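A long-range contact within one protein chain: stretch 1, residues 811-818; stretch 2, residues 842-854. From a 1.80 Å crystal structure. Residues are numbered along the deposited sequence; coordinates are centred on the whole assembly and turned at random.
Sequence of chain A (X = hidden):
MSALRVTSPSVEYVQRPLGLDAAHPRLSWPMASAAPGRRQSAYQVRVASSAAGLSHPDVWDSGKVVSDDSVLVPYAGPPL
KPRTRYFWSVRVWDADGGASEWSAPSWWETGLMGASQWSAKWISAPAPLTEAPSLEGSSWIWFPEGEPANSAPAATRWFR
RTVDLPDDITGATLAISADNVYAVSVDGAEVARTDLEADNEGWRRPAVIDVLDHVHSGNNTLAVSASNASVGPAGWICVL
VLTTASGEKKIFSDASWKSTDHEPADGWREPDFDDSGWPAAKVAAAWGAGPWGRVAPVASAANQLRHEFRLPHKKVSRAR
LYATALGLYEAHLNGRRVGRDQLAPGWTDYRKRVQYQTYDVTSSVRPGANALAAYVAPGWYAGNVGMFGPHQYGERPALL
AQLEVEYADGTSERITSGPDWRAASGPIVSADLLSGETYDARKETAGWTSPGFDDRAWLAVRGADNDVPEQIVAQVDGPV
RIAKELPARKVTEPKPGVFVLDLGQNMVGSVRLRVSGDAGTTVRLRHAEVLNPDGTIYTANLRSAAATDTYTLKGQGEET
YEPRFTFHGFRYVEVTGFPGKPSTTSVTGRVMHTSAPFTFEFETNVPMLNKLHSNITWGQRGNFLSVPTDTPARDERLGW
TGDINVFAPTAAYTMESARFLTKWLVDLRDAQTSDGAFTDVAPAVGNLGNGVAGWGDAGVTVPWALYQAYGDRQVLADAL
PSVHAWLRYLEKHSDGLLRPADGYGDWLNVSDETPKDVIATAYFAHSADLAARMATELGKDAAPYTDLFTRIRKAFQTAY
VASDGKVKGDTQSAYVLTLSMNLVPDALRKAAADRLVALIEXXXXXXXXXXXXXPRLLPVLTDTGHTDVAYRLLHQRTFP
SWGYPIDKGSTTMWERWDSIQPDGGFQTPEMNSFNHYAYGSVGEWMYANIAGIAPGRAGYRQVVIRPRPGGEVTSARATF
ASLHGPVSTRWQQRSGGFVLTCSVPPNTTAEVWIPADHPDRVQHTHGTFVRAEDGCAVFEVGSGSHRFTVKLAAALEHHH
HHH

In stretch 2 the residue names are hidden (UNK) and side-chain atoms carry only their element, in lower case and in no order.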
# COMPACT_ATOMS: atom_id res chain seq x y z
N THR A 811 9.69 -31.11 9.26
CA THR A 811 8.98 -29.97 9.84
C THR A 811 7.51 -30.00 9.47
O THR A 811 7.12 -30.65 8.50
CB THR A 811 9.60 -28.63 9.37
OG1 THR A 811 9.55 -28.53 7.95
CG2 THR A 811 11.05 -28.50 9.83
N GLN A 812 6.69 -29.28 10.24
CA GLN A 812 5.27 -29.15 9.91
C GLN A 812 5.13 -28.61 8.47
O GLN A 812 4.37 -29.16 7.66
CB GLN A 812 4.55 -28.24 10.92
CG GLN A 812 4.38 -28.85 12.31
CD GLN A 812 3.45 -28.06 13.20
OE1 GLN A 812 2.69 -27.23 12.72
NE2 GLN A 812 3.50 -28.31 14.50
N SER A 813 5.90 -27.56 8.14
CA SER A 813 5.86 -26.94 6.81
C SER A 813 6.34 -27.84 5.69
O SER A 813 5.78 -27.78 4.60
CB SER A 813 6.63 -25.62 6.79
OG SER A 813 5.85 -24.65 7.43
N ALA A 814 7.32 -28.70 5.97
CA ALA A 814 7.79 -29.71 5.01
C ALA A 814 6.66 -30.63 4.53
O ALA A 814 6.60 -30.95 3.35
CB ALA A 814 8.94 -30.55 5.59
N TYR A 815 5.77 -31.01 5.44
CA TYR A 815 4.65 -31.86 5.06
C TYR A 815 3.53 -31.06 4.44
O TYR A 815 2.97 -31.46 3.42
CB TYR A 815 4.17 -32.66 6.25
CG TYR A 815 5.25 -33.60 6.70
CD1 TYR A 815 5.69 -34.62 5.86
CD2 TYR A 815 5.85 -33.46 7.95
CE1 TYR A 815 6.69 -35.49 6.26
CE2 TYR A 815 6.86 -34.32 8.36
CZ TYR A 815 7.28 -35.32 7.51
OH TYR A 815 8.28 -36.18 7.91
N VAL A 816 3.21 -29.93 5.06
CA VAL A 816 2.19 -29.05 4.52
C VAL A 816 2.46 -28.78 3.04
O VAL A 816 1.55 -28.95 2.20
CB VAL A 816 2.12 -27.71 5.29
CG1 VAL A 816 1.27 -26.71 4.50
CG2 VAL A 816 1.48 -27.92 6.66
N LEU A 817 3.68 -28.37 2.71
CA LEU A 817 3.96 -27.93 1.35
C LEU A 817 3.94 -29.07 0.34
O LEU A 817 3.43 -28.91 -0.78
CB LEU A 817 5.30 -27.20 1.28
CG LEU A 817 5.20 -25.78 1.86
CD1 LEU A 817 6.58 -25.23 2.17
CD2 LEU A 817 4.45 -24.84 0.93
N THR A 818 4.50 -30.21 0.73
CA THR A 818 4.51 -31.37 -0.16
C THR A 818 3.12 -31.93 -0.38
O THR A 818 2.81 -32.31 -1.51
CB THR A 818 5.44 -32.49 0.36
OG1 THR A 818 4.99 -32.90 1.67
CG2 THR A 818 6.85 -31.97 0.42
N UNK A 842 2.56 -33.40 19.13
CA UNK A 842 3.80 -33.28 19.92
C UNK A 842 4.07 -31.86 20.43
O UNK A 842 4.75 -31.67 21.44
c UNK A 842 4.99 -33.78 19.13
N UNK A 843 3.55 -30.86 19.71
CA UNK A 843 3.69 -29.46 20.12
C UNK A 843 2.50 -29.03 20.96
O UNK A 843 2.19 -27.83 21.02
c UNK A 843 7.61 -28.33 18.77
n UNK A 843 7.74 -28.01 17.32
c UNK A 843 3.83 -28.56 18.89
c UNK A 843 5.17 -28.65 18.17
c UNK A 843 6.31 -29.02 19.11
N UNK A 844 1.83 -29.99 21.61
CA UNK A 844 0.63 -29.74 22.42
C UNK A 844 -0.49 -29.05 21.61
O UNK A 844 -1.18 -28.12 22.10
o UNK A 844 -0.35 -27.85 25.34
o UNK A 844 -0.93 -29.92 24.83
c UNK A 844 -0.18 -28.91 24.70
c UNK A 844 0.98 -28.98 23.72
N UNK A 845 -0.67 -29.53 20.38
CA UNK A 845 -1.68 -29.05 19.44
C UNK A 845 -1.47 -27.58 19.10
O UNK A 845 -2.38 -26.76 19.25
n UNK A 845 -3.72 -32.61 21.53
c UNK A 845 -3.80 -33.20 17.46
c UNK A 845 -3.57 -31.94 18.03
c UNK A 845 -3.56 -31.83 19.43
c UNK A 845 -3.79 -32.99 20.21
c UNK A 845 -3.37 -30.74 20.34
c UNK A 845 -3.10 -29.31 19.98
c UNK A 845 -4.02 -34.34 18.26
c UNK A 845 -4.02 -34.25 19.64
c UNK A 845 -3.47 -31.26 21.60
N UNK A 846 -0.24 -27.25 18.73
CA UNK A 846 0.10 -25.91 18.22
C UNK A 846 0.78 -26.05 16.87
O UNK A 846 1.53 -26.99 16.63
n UNK A 846 -0.49 -23.79 22.22
c UNK A 846 1.05 -25.13 19.16
c UNK A 846 -0.10 -23.59 20.92
c UNK A 846 0.44 -24.76 20.48
n UNK A 846 0.38 -25.63 21.54
c UNK A 846 -0.20 -25.03 22.57
N UNK A 847 0.53 -25.08 16.00
CA UNK A 847 1.24 -25.00 14.75
C UNK A 847 2.71 -24.61 14.97
O UNK A 847 3.07 -24.10 16.03
c UNK A 847 0.56 -23.98 13.81
c UNK A 847 -0.67 -21.85 13.46
c UNK A 847 0.46 -22.51 14.24
c UNK A 847 1.78 -21.77 14.00
N UNK A 848 3.54 -24.83 13.98
CA UNK A 848 4.91 -24.36 14.05
C UNK A 848 5.33 -23.67 12.75
O UNK A 848 6.49 -23.30 12.56
c UNK A 848 5.85 -25.52 14.34
o UNK A 848 5.97 -26.30 13.17
N UNK A 849 4.37 -23.49 11.86
CA UNK A 849 4.66 -23.02 10.50
C UNK A 849 4.95 -21.52 10.43
O UNK A 849 4.34 -20.75 11.19
c UNK A 849 3.46 -23.33 9.58
c UNK A 849 3.34 -24.84 9.38
o UNK A 849 2.25 -22.89 10.21
N UNK A 850 5.80 -21.12 9.49
CA UNK A 850 6.04 -19.69 9.13
C UNK A 850 5.17 -19.18 7.96
O UNK A 850 4.07 -19.69 7.74
N UNK A 851 5.68 -18.18 7.23
CA UNK A 851 4.93 -17.52 6.15
C UNK A 851 4.42 -18.43 5.05
O UNK A 851 3.30 -18.25 4.59
c UNK A 851 5.46 -15.06 7.63
c UNK A 851 5.37 -13.86 8.33
c UNK A 851 5.74 -12.68 6.27
c UNK A 851 5.68 -15.09 6.25
c UNK A 851 5.52 -12.66 7.65
c UNK A 851 5.76 -16.40 5.50
c UNK A 851 5.82 -13.89 5.58
N UNK A 852 5.24 -19.39 4.65
CA UNK A 852 4.94 -20.25 3.50
C UNK A 852 4.09 -21.47 3.85
O UNK A 852 3.21 -21.87 3.07
c UNK A 852 6.23 -20.68 2.82
c UNK A 852 8.27 -20.35 1.51
c UNK A 852 7.08 -19.63 2.14
c UNK A 852 6.26 -18.89 1.09
N UNK A 853 4.35 -22.04 5.02
CA UNK A 853 3.53 -23.13 5.55
C UNK A 853 2.16 -22.77 6.05
O UNK A 853 1.21 -23.52 5.84
N UNK A 854 2.02 -21.63 6.73
CA UNK A 854 0.74 -21.28 7.36
C UNK A 854 -0.50 -21.22 6.46
O UNK A 854 -1.54 -21.72 6.84
o UNK A 854 1.82 -20.23 9.26
c UNK A 854 -0.49 -19.58 8.86
c UNK A 854 0.86 -19.99 8.22

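Position 842 carries a single side-chain carbon; its CB is directed toward stretch 1 but stays 7.3 Å from Gln812 NE2; one carbon means Ala842. At 843, four carbons run in a row and end in nitrogen, the signature of Lys843. Its chain passes the tip of Gln812, CG lying 4.0 Å from Gln812 NE2, a marginal touch by an exposed residue.

Position 844 shows two carbons, the second bearing two oxygens: a short carboxylate, Asp844, out of reach of the helix. Position 845 has one carbon followed by fused five- and six-membered rings holding eight carbons and one nitrogen, so it is Trp845, and its CA-to-CB bond points away from stretch 1.

Position 846 has one carbon and then a five-membered ring of three carbons and two nitrogens, which is His846. The ring leads away from the helix, and its ND1 donates to Lys843 O at 2.9 Å, tying the turn to itself. What stretch 1 reads here is the backbone: Gln812 NE2 donates to His846 O at 3.2 Å with a nearly straight N-H...O angle of 172°.

Position 847 has four carbons, forked at the second, and its CB sits 4.0 Å from Gln812 OE1: this is Leu847. Its CA is closer still, 3.3 Å from Gln812 OE1. At 848 there is one carbon and one oxygen, hence Ser848. Its N donates to Gln812 OE1 at 2.8 Å; its OG lies 3.1 Å from Gln812 CD but is not bonded to the amide, finding its partner elsewhere in the structure.

Position 849 bears one carbon that carries an oxygen and a second carbon: Thr849. The methyl CG2 faces the start of the helix, 3.2 Å from Ser813 OG and 3.9 Å from Gln812 CB. Position 850 has no side-chain atoms and is Gly850, with its N 4.1 Å from Ser813 OG.

A carbon and a six-carbon ring make 851 Phe851, turned away from the helix. Four carbons forked at the second make 852 Leu852, whose O is 3.9 Å from Leu817 CD2. Position 853 again lacks a side chain: Gly853. Its CA lies 3.4 Å from Ser813 OG, and an ideal CB would fall 1.9 Å from that OG, a clash. Its O meets Val816 CG1 at 3.5 Å. Finally, 854 has one carbon carrying an oxygen and a carbon, Thr854. It points away from stretch 1; its OG1 donates to Gly850 O at 2.8 Å and accepts from Thr849 OG1 at 2.9 Å, bracing the loop internally.

The contact works mainly by one side-chain amide reading the loop's backbone, with the Thr849 methyl and the bare Gly853 packing beside it. In the first turn of a helix capped by Thr811, whose OG1 accepts from Ala814 N at 3.0 Å, Gln812 grips the loop by donating to one peptide and accepting from another. Further along, Ser813, Val816 and Leu817 pack against the loop, and Gly853 permits the close approach, its CA 4.6 Å from Ser813 CA.

Stretch 2 (842-854) AKDWHLSTGFLGT
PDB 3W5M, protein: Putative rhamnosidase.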